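Local coordinates for UDP-glucose 6-dehydrogenase (Pyrobaculum islandicum, PDB 3VTF), which probably oxidises UDP-glucose to UDP-glucuronate, using two molecules of NAD+, in nucleotide-sugar biosynthesis, at residues A[146-151]-A[227-232]; A[174-179]-A[191-196]; A[319-324]-A[329-334]. All coordinates share one frame; numbering follows the deposited sequence.

Interaction 1 (A[146-151]-A[227-232]); sequences VPPGTT and VKYASN. With UPG (uridine-5'-diphosphate-glucose), chain B.
Tyr-229, on the long helix 221-251, turns its ring edge to the carbonyl of Val-146, in the loop that follows strand 139-142 of the Rossmann-type NAD-binding domain. The tight part is small. Val-146 O lies near the ring plane, 3.1 Å from Tyr-229 CE2, so an aromatic C-H edge faces a carbonyl oxygen. The phenol oxygen passes close to the next residue, with Tyr-229 OH 3.7 Å from Pro-147 CD. With CG turned anti to its carbonyl carbon (chi1 -84°), the tyrosine is directed off the helix at the loop. A long flat side chain suits this place, because the nearest CA atoms, those of Pro-147 and Tyr-229, are 8.0 Å apart, a gap the ring spans.

The packing is looser at the buried ring of Pro-148, whose CD approaches Tyr-229 CD2 only at 4.1 Å; Pro-147 and Gly-149, both partly exposed, mark the more open side. Pro-147 to Thr-150 form a type II turn, with Gly-149 at a positive phi that suits glycine; Pro-147 O accepts from both N and OG1 of Thr-150.

Lys-228 and, one turn on, Asn-232 bind the substrate. Lys-228 NZ bonds to Asn-232 OD1 from above its carbonyl plane and also donates to O6' of UDP-glucose at 2.7 Å, while Asn-232 ND2 reaches the same O6' at 2.9 Å in a nearly straight bond of 167°.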
# COMPACT_ATOMS: atom_id res chain seq x y z
N VAL A 146 -2.21 20.12 -7.98
CA VAL A 146 -2.96 20.43 -9.17
C VAL A 146 -2.95 19.19 -10.05
O VAL A 146 -1.96 18.40 -10.10
CB VAL A 146 -2.35 21.60 -9.97
CG1 VAL A 146 -2.49 22.94 -9.29
CG2 VAL A 146 -0.82 21.32 -10.29
N PRO A 147 -4.02 18.98 -10.80
CA PRO A 147 -4.03 17.81 -11.68
C PRO A 147 -2.90 17.87 -12.73
O PRO A 147 -2.47 18.95 -13.12
CB PRO A 147 -5.40 17.89 -12.37
CG PRO A 147 -6.28 18.79 -11.47
CD PRO A 147 -5.28 19.73 -10.75
N PRO A 148 -2.43 16.72 -13.19
CA PRO A 148 -1.33 16.69 -14.15
C PRO A 148 -1.69 17.42 -15.40
O PRO A 148 -2.79 17.20 -15.92
CB PRO A 148 -1.18 15.17 -14.46
CG PRO A 148 -1.60 14.49 -13.10
CD PRO A 148 -2.74 15.38 -12.61
N GLY A 149 -0.79 18.26 -15.91
CA GLY A 149 -1.10 19.05 -17.10
C GLY A 149 -1.33 20.47 -16.70
O GLY A 149 -1.24 21.35 -17.57
N THR A 150 -1.59 20.75 -15.40
CA THR A 150 -1.96 22.15 -15.03
C THR A 150 -0.78 23.12 -15.18
O THR A 150 -0.96 24.30 -15.56
CB THR A 150 -2.43 22.20 -13.54
OG1 THR A 150 -3.59 21.38 -13.43
CG2 THR A 150 -2.80 23.59 -13.04
N THR A 151 0.43 22.66 -14.85
CA THR A 151 1.63 23.54 -14.83
C THR A 151 1.97 24.06 -16.25
O THR A 151 2.09 25.29 -16.45
CB THR A 151 2.86 22.86 -14.21
OG1 THR A 151 2.55 22.55 -12.81
CG2 THR A 151 4.11 23.80 -14.22
N VAL A 227 2.97 12.28 -9.32
CA VAL A 227 3.59 11.75 -8.08
C VAL A 227 2.85 12.21 -6.88
O VAL A 227 2.64 11.45 -5.92
CB VAL A 227 5.09 12.21 -7.95
CG1 VAL A 227 5.64 11.87 -6.57
CG2 VAL A 227 5.98 11.53 -8.99
N LYS A 228 2.43 13.48 -6.86
CA LYS A 228 1.75 13.98 -5.70
C LYS A 228 0.41 13.27 -5.46
O LYS A 228 0.03 12.93 -4.25
CB LYS A 228 1.48 15.47 -5.88
CG LYS A 228 0.72 16.16 -4.76
CD LYS A 228 1.30 15.80 -3.38
CE LYS A 228 0.57 16.59 -2.30
NZ LYS A 228 0.93 16.01 -0.97
N TYR A 229 -0.36 13.10 -6.53
CA TYR A 229 -1.69 12.40 -6.32
C TYR A 229 -1.46 10.90 -6.00
O TYR A 229 -2.12 10.31 -5.15
CB TYR A 229 -2.55 12.45 -7.63
CG TYR A 229 -3.30 13.78 -7.70
CD1 TYR A 229 -4.41 14.01 -6.88
CD2 TYR A 229 -2.80 14.86 -8.52
CE1 TYR A 229 -5.08 15.26 -6.89
CE2 TYR A 229 -3.43 16.13 -8.53
CZ TYR A 229 -4.58 16.31 -7.76
OH TYR A 229 -5.23 17.52 -7.81
N ALA A 230 -0.51 10.28 -6.69
CA ALA A 230 -0.25 8.87 -6.45
C ALA A 230 0.21 8.65 -5.00
O ALA A 230 -0.19 7.64 -4.37
CB ALA A 230 0.72 8.29 -7.45
N SER A 231 1.03 9.56 -4.47
CA SER A 231 1.44 9.45 -3.09
C SER A 231 0.26 9.66 -2.13
O SER A 231 0.12 8.90 -1.17
CB SER A 231 2.58 10.44 -2.73
OG SER A 231 3.67 10.18 -3.66
N ASN A 232 -0.48 10.75 -2.27
CA ASN A 232 -1.54 11.02 -1.28
C ASN A 232 -2.67 9.98 -1.37
O ASN A 232 -3.22 9.54 -0.31
CB ASN A 232 -2.18 12.44 -1.53
CG ASN A 232 -1.46 13.56 -0.71
OD1 ASN A 232 -0.31 13.38 -0.35
ND2 ASN A 232 -2.08 14.71 -0.53
N1 UPG B . -4.89 8.82 9.54
C2 UPG B . -5.54 7.58 9.81
N3 UPG B . -4.80 6.48 9.97
C4 UPG B . -3.42 6.54 9.81
C5 UPG B . -2.73 7.77 9.52
C6 UPG B . -3.54 8.90 9.34
O2 UPG B . -6.81 7.49 9.92
O4 UPG B . -2.76 5.46 9.92
C1C UPG B . -5.81 9.97 9.35
C2C UPG B . -5.40 11.10 10.27
O2C UPG B . -6.06 11.03 11.54
C3C UPG B . -5.87 12.35 9.48
C4C UPG B . -5.69 11.94 8.02
O4C UPG B . -5.50 10.51 8.05
O3C UPG B . -7.30 12.51 9.66
C5C UPG B . -4.46 12.58 7.34
O5C UPG B . -3.37 12.51 8.27
PA UPG B . -1.88 13.16 7.84
O1A UPG B . -1.28 12.40 6.61
O2A UPG B . -1.07 13.40 9.14
O3A UPG B . -2.35 14.67 7.55
PB UPG B . -1.91 15.76 6.40
O1B UPG B . -1.31 16.94 7.12
O2B UPG B . -3.33 15.91 5.80
O3B UPG B . -0.76 15.20 5.46
C1' UPG B . -1.08 14.63 4.15
C2' UPG B . 0.12 13.80 3.73
C3' UPG B . 1.28 14.77 3.39
C4' UPG B . 0.78 15.74 2.30
C5' UPG B . -0.38 16.62 2.92
C6' UPG B . -1.06 17.63 1.98
O2' UPG B . 0.38 13.10 5.00
O3' UPG B . 2.35 13.98 2.93
O4' UPG B . 1.87 16.63 2.00
O5' UPG B . -1.41 15.62 3.18
O6' UPG B . -1.00 17.15 0.62

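Interaction 2 (A[174-179]-A[191-196]); sequences PEFLRE and RIVIGA. With UPG (uridine-5'-diphosphate-glucose), chain B.
The irregular loop 174-179 follows strand 169-172 of the Rossmann-type sheet and comes alongside strand 192-196 at Pro-174 and Val-193, whose CA atoms are 6.5 Å apart. A water joins the two backbones here, donating to Pro-174 O and accepting from Val-193 N. Proline and valine, compact and apolar, suit this buried place: Pro-174 CG packs against Val-193 CB at 3.9 Å.

Farther along, the guanidinium of Arg-191 lies over one face of the Phe-176 ring in a cation-pi stack, its CZ 4.0 Å from the ring centroid and 5° off the normal, with the planes tilted by 28°. Arg-191 NH1 comes closest, 3.4 Å from Phe-176 CG. The arginine chain starts with CG between its backbone N and carbonyl carbon (chi1 72°) and bends at chi2, which brings its end back over the ring, while its NE donates to Ala-262 O of the second subunit. Val-193 CG2 meets the ring obliquely at CE2. Replacing Phe-176 by an alanine is likely to leave the guanidinium without its aromatic partner and a gap beside Val-193 CG2.

The same loop holds UDP-glucose largely through its backbone, whose carbonyls and N-H groups supply the bonds: Phe-176 O accepts from O3', and Leu-177 O from O4' at 2.8 Å. At its far end, Glu-179 N donates to phosphate oxygen O1B at 2.9 Å.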
# COMPACT_ATOMS: atom_id res chain seq x y z
N PRO A 174 6.08 19.54 -6.28
CA PRO A 174 5.03 19.28 -5.32
C PRO A 174 5.54 19.29 -3.89
O PRO A 174 6.79 19.22 -3.65
CB PRO A 174 4.55 17.85 -5.68
CG PRO A 174 5.59 17.27 -6.58
CD PRO A 174 6.21 18.46 -7.30
N GLU A 175 4.60 19.41 -2.98
CA GLU A 175 5.01 19.48 -1.56
C GLU A 175 4.43 18.30 -0.82
O GLU A 175 3.45 17.71 -1.28
CB GLU A 175 4.57 20.79 -0.95
CG GLU A 175 3.07 21.01 -1.13
CD GLU A 175 2.30 20.27 -0.08
OE1 GLU A 175 2.87 19.98 1.05
OE2 GLU A 175 1.13 19.97 -0.36
N PHE A 176 5.14 17.85 0.21
CA PHE A 176 4.82 16.64 0.89
C PHE A 176 4.80 16.85 2.39
O PHE A 176 4.80 15.85 3.14
CB PHE A 176 5.88 15.58 0.54
CG PHE A 176 5.91 15.23 -0.93
CD1 PHE A 176 4.86 14.50 -1.52
CD2 PHE A 176 6.96 15.67 -1.73
CE1 PHE A 176 4.87 14.17 -2.89
CE2 PHE A 176 6.99 15.33 -3.10
CZ PHE A 176 5.92 14.61 -3.67
N LEU A 177 4.69 18.12 2.81
CA LEU A 177 4.69 18.52 4.20
C LEU A 177 3.46 17.90 4.89
O LEU A 177 2.36 18.01 4.39
CB LEU A 177 4.53 20.08 4.29
CG LEU A 177 5.70 20.87 3.61
CD1 LEU A 177 5.63 22.28 4.16
CD2 LEU A 177 7.10 20.26 3.87
N ARG A 178 3.62 17.37 6.11
CA ARG A 178 2.43 17.06 6.93
C ARG A 178 2.19 18.13 7.97
O ARG A 178 3.13 18.64 8.65
CB ARG A 178 2.51 15.69 7.62
CG ARG A 178 3.14 14.66 6.74
CD ARG A 178 3.30 13.35 7.50
NE ARG A 178 4.39 13.37 8.46
CZ ARG A 178 5.68 13.28 8.17
NH1 ARG A 178 6.10 13.16 6.91
NH2 ARG A 178 6.56 13.30 9.16
N GLU A 179 0.92 18.46 8.14
CA GLU A 179 0.57 19.36 9.22
C GLU A 179 1.01 18.74 10.53
O GLU A 179 0.94 17.49 10.70
CB GLU A 179 -0.91 19.58 9.26
CG GLU A 179 -1.37 20.89 8.69
CD GLU A 179 -2.84 21.17 9.02
OE1 GLU A 179 -3.18 21.56 10.18
OE2 GLU A 179 -3.62 21.01 8.09
N ARG A 191 12.21 13.21 -0.06
CA ARG A 191 12.74 13.40 -1.40
C ARG A 191 12.18 14.76 -1.91
O ARG A 191 11.25 15.29 -1.32
CB ARG A 191 12.39 12.29 -2.39
CG ARG A 191 10.94 12.21 -2.89
CD ARG A 191 10.03 11.88 -1.69
NE ARG A 191 8.77 11.26 -2.20
CZ ARG A 191 7.56 11.40 -1.63
NH1 ARG A 191 7.36 12.17 -0.52
NH2 ARG A 191 6.53 10.76 -2.21
N ILE A 192 12.87 15.35 -2.87
CA ILE A 192 12.44 16.59 -3.53
C ILE A 192 12.15 16.26 -4.97
O ILE A 192 13.00 15.63 -5.68
CB ILE A 192 13.59 17.65 -3.42
CG1 ILE A 192 13.66 18.15 -1.99
CG2 ILE A 192 13.28 18.85 -4.36
CD1 ILE A 192 14.95 18.93 -1.71
N VAL A 193 10.93 16.60 -5.45
CA VAL A 193 10.55 16.25 -6.79
C VAL A 193 10.47 17.55 -7.60
O VAL A 193 9.74 18.50 -7.22
CB VAL A 193 9.15 15.58 -6.78
CG1 VAL A 193 8.68 15.34 -8.23
CG2 VAL A 193 9.25 14.23 -6.06
N ILE A 194 11.23 17.62 -8.67
CA ILE A 194 11.27 18.80 -9.52
C ILE A 194 10.80 18.41 -10.90
O ILE A 194 11.49 17.71 -11.61
CB ILE A 194 12.71 19.36 -9.60
CG1 ILE A 194 13.16 19.91 -8.26
CG2 ILE A 194 12.81 20.45 -10.64
CD1 ILE A 194 14.66 19.91 -8.08
N GLY A 195 9.62 18.86 -11.30
CA GLY A 195 9.17 18.62 -12.65
C GLY A 195 9.40 19.88 -13.46
O GLY A 195 8.54 20.73 -13.51
N ALA A 196 10.55 19.96 -14.10
CA ALA A 196 11.00 21.17 -14.75
C ALA A 196 10.49 21.26 -16.16
O ALA A 196 10.55 20.30 -16.90
CB ALA A 196 12.51 21.26 -14.73
N1 UPG B . -4.89 8.82 9.54
C2 UPG B . -5.54 7.58 9.81
N3 UPG B . -4.80 6.48 9.97
C4 UPG B . -3.42 6.54 9.81
C5 UPG B . -2.73 7.77 9.52
C6 UPG B . -3.54 8.90 9.34
O2 UPG B . -6.81 7.49 9.92
O4 UPG B . -2.76 5.46 9.92
C1C UPG B . -5.81 9.97 9.35
C2C UPG B . -5.40 11.10 10.27
O2C UPG B . -6.06 11.03 11.54
C3C UPG B . -5.87 12.35 9.48
C4C UPG B . -5.69 11.94 8.02
O4C UPG B . -5.50 10.51 8.05
O3C UPG B . -7.30 12.51 9.66
C5C UPG B . -4.46 12.58 7.34
O5C UPG B . -3.37 12.51 8.27
PA UPG B . -1.88 13.16 7.84
O1A UPG B . -1.28 12.40 6.61
O2A UPG B . -1.07 13.40 9.14
O3A UPG B . -2.35 14.67 7.55
PB UPG B . -1.91 15.76 6.40
O1B UPG B . -1.31 16.94 7.12
O2B UPG B . -3.33 15.91 5.80
O3B UPG B . -0.76 15.20 5.46
C1' UPG B . -1.08 14.63 4.15
C2' UPG B . 0.12 13.80 3.73
C3' UPG B . 1.28 14.77 3.39
C4' UPG B . 0.78 15.74 2.30
C5' UPG B . -0.38 16.62 2.92
C6' UPG B . -1.06 17.63 1.98
O2' UPG B . 0.38 13.10 5.00
O3' UPG B . 2.35 13.98 2.93
O4' UPG B . 1.87 16.63 2.00
O5' UPG B . -1.41 15.62 3.18
O6' UPG B . -1.00 17.15 0.62
O HOH W 1 9.12 18.07 -3.69

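Interaction 3 (A[319-324]-A[329-334])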
# COMPACT_ATOMS: atom_id res chain seq x y z
N TYR A 319 -20.59 4.04 10.47
CA TYR A 319 -20.56 2.80 11.21
C TYR A 319 -20.36 3.01 12.71
O TYR A 319 -20.93 2.25 13.54
CB TYR A 319 -19.49 1.86 10.62
CG TYR A 319 -19.36 0.51 11.21
CD1 TYR A 319 -20.46 -0.41 11.16
CD2 TYR A 319 -18.12 0.06 11.82
CE1 TYR A 319 -20.33 -1.69 11.68
CE2 TYR A 319 -18.02 -1.24 12.30
CZ TYR A 319 -19.12 -2.09 12.27
OH TYR A 319 -18.97 -3.35 12.80
N ALA A 320 -19.52 4.00 13.06
CA ALA A 320 -19.18 4.27 14.47
C ALA A 320 -20.50 4.70 15.19
O ALA A 320 -20.76 4.27 16.31
CB ALA A 320 -18.12 5.43 14.57
N VAL A 321 -21.28 5.57 14.54
CA VAL A 321 -22.53 6.04 15.09
C VAL A 321 -23.55 4.85 15.17
O VAL A 321 -24.23 4.69 16.18
CB VAL A 321 -23.06 7.23 14.25
CG1 VAL A 321 -24.59 7.60 14.56
CG2 VAL A 321 -22.11 8.41 14.42
N GLN A 322 -23.57 3.96 14.16
CA GLN A 322 -24.42 2.80 14.22
C GLN A 322 -24.09 1.87 15.40
O GLN A 322 -25.03 1.33 16.08
CB GLN A 322 -24.37 1.99 12.92
CG GLN A 322 -24.94 2.72 11.70
CD GLN A 322 -24.68 1.94 10.41
OE1 GLN A 322 -24.34 0.74 10.44
NE2 GLN A 322 -24.85 2.62 9.26
N LEU A 323 -22.79 1.70 15.68
CA LEU A 323 -22.39 0.89 16.84
C LEU A 323 -22.91 1.53 18.13
O LEU A 323 -23.42 0.81 19.01
CB LEU A 323 -20.85 0.78 16.93
CG LEU A 323 -20.17 -0.04 15.82
CD1 LEU A 323 -18.68 0.15 15.85
CD2 LEU A 323 -20.60 -1.53 15.97
N LEU A 324 -22.75 2.86 18.28
CA LEU A 324 -23.15 3.51 19.52
C LEU A 324 -24.70 3.33 19.72
O LEU A 324 -25.21 2.98 20.83
CB LEU A 324 -22.76 5.02 19.51
CG LEU A 324 -23.03 5.61 20.93
CD1 LEU A 324 -22.25 4.91 22.06
CD2 LEU A 324 -22.81 7.10 20.91
N GLY A 329 -29.33 1.32 22.43
CA GLY A 329 -30.72 1.08 22.01
C GLY A 329 -31.41 2.31 21.47
O GLY A 329 -32.55 2.58 21.86
N GLY A 330 -30.76 3.07 20.58
CA GLY A 330 -31.34 4.29 20.01
C GLY A 330 -30.72 5.49 20.67
O GLY A 330 -30.29 5.41 21.86
N LEU A 331 -30.61 6.59 19.92
CA LEU A 331 -29.88 7.78 20.37
C LEU A 331 -30.74 8.99 20.79
O LEU A 331 -30.23 9.88 21.46
CB LEU A 331 -28.84 8.23 19.29
CG LEU A 331 -27.82 7.14 18.91
CD1 LEU A 331 -26.88 7.59 17.77
CD2 LEU A 331 -27.00 6.72 20.14
N ARG A 332 -32.01 9.03 20.37
CA ARG A 332 -32.91 10.19 20.66
C ARG A 332 -32.86 10.59 22.14
O ARG A 332 -33.06 9.75 23.00
CB ARG A 332 -34.33 9.90 20.24
CG ARG A 332 -34.49 9.99 18.72
CD ARG A 332 -35.90 10.38 18.25
NE ARG A 332 -36.11 10.03 16.82
CZ ARG A 332 -36.13 8.78 16.36
NH1 ARG A 332 -35.93 7.77 17.22
NH2 ARG A 332 -36.34 8.50 15.05
N GLY A 333 -32.51 11.84 22.42
CA GLY A 333 -32.52 12.37 23.77
C GLY A 333 -31.34 11.90 24.58
O GLY A 333 -31.18 12.30 25.73
N ARG A 334 -30.48 11.05 24.00
CA ARG A 334 -29.43 10.45 24.83
C ARG A 334 -28.24 11.39 24.91
O ARG A 334 -28.00 12.16 24.01
CB ARG A 334 -29.07 9.07 24.27
CG ARG A 334 -28.95 8.00 25.32
CD ARG A 334 -30.27 7.70 26.02
NE ARG A 334 -31.08 6.92 25.11
CZ ARG A 334 -31.06 5.59 25.05
NH1 ARG A 334 -30.26 4.94 25.89
NH2 ARG A 334 -31.82 4.94 24.16
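Helix 304-328 ends just before Gly-329, which leaves helical geometry with positive phi, and the chain turns back so that the CA atoms of Leu-331 and Leu-324 stand 8.0 Å apart. Glycine suits both Gly-329 and Gly-330, whose positive phi values are costly for other residues. Leu-331 then fills the space between the returning chain and the helix. With CG anti to the carbonyl carbon (chi1 -57°), its branched end is directed at the helix, where the two methyls divide the work: CD1 meets Val-321 CG1 at 3.9 Å, whereas CD2 sits 4.2 Å from Leu-324 CG, the two leucines crossing at about a right angle. Val-321 and Leu-324, three positions apart, present neighbouring apolar surfaces of the helix, and a branched leucine can touch both.

Leu-362 of helix 354-364 also packs on Val-321 and Leu-331, while Leu-324 rests on Val-422 and Val-424 of strand 422-425. A type II turn from Leu-331 to Arg-334, with Gly-333 at positive phi, then leads into strand 335-339 of the parallel sheet in the UDP-binding domain. The side-chain contacts across the segments are aliphatic, and CD2 also lies against the Leu-324 carbonyl carbon, so the join depends on shape and burial rather than on directed bonds.

How the interactions relate
The touching residues are mostly buried in all three contacts, but their places differ. Interactions 1 and 2, 11 Å apart between centres, lie by the substrate pocket and the subunit interface, and Lys-228 NZ donates to Glu-175 O, tying the helix of one to the loop of the other. Across interaction 1 a tyrosine meets a carbonyl and prolines; interaction 2 adds a charged stack, and the substrate's polar bonds lie beside both. Interaction 3, about 40 Å from interaction 1 between centres, joins a late part of helix 304-328 to the loop after it, beside the parallel sheet of the UDP-binding domain. Its side-chain contacts are aliphatic, with exposed Gly-329, Arg-332 and Gly-333 close by, and no other subunit touches it.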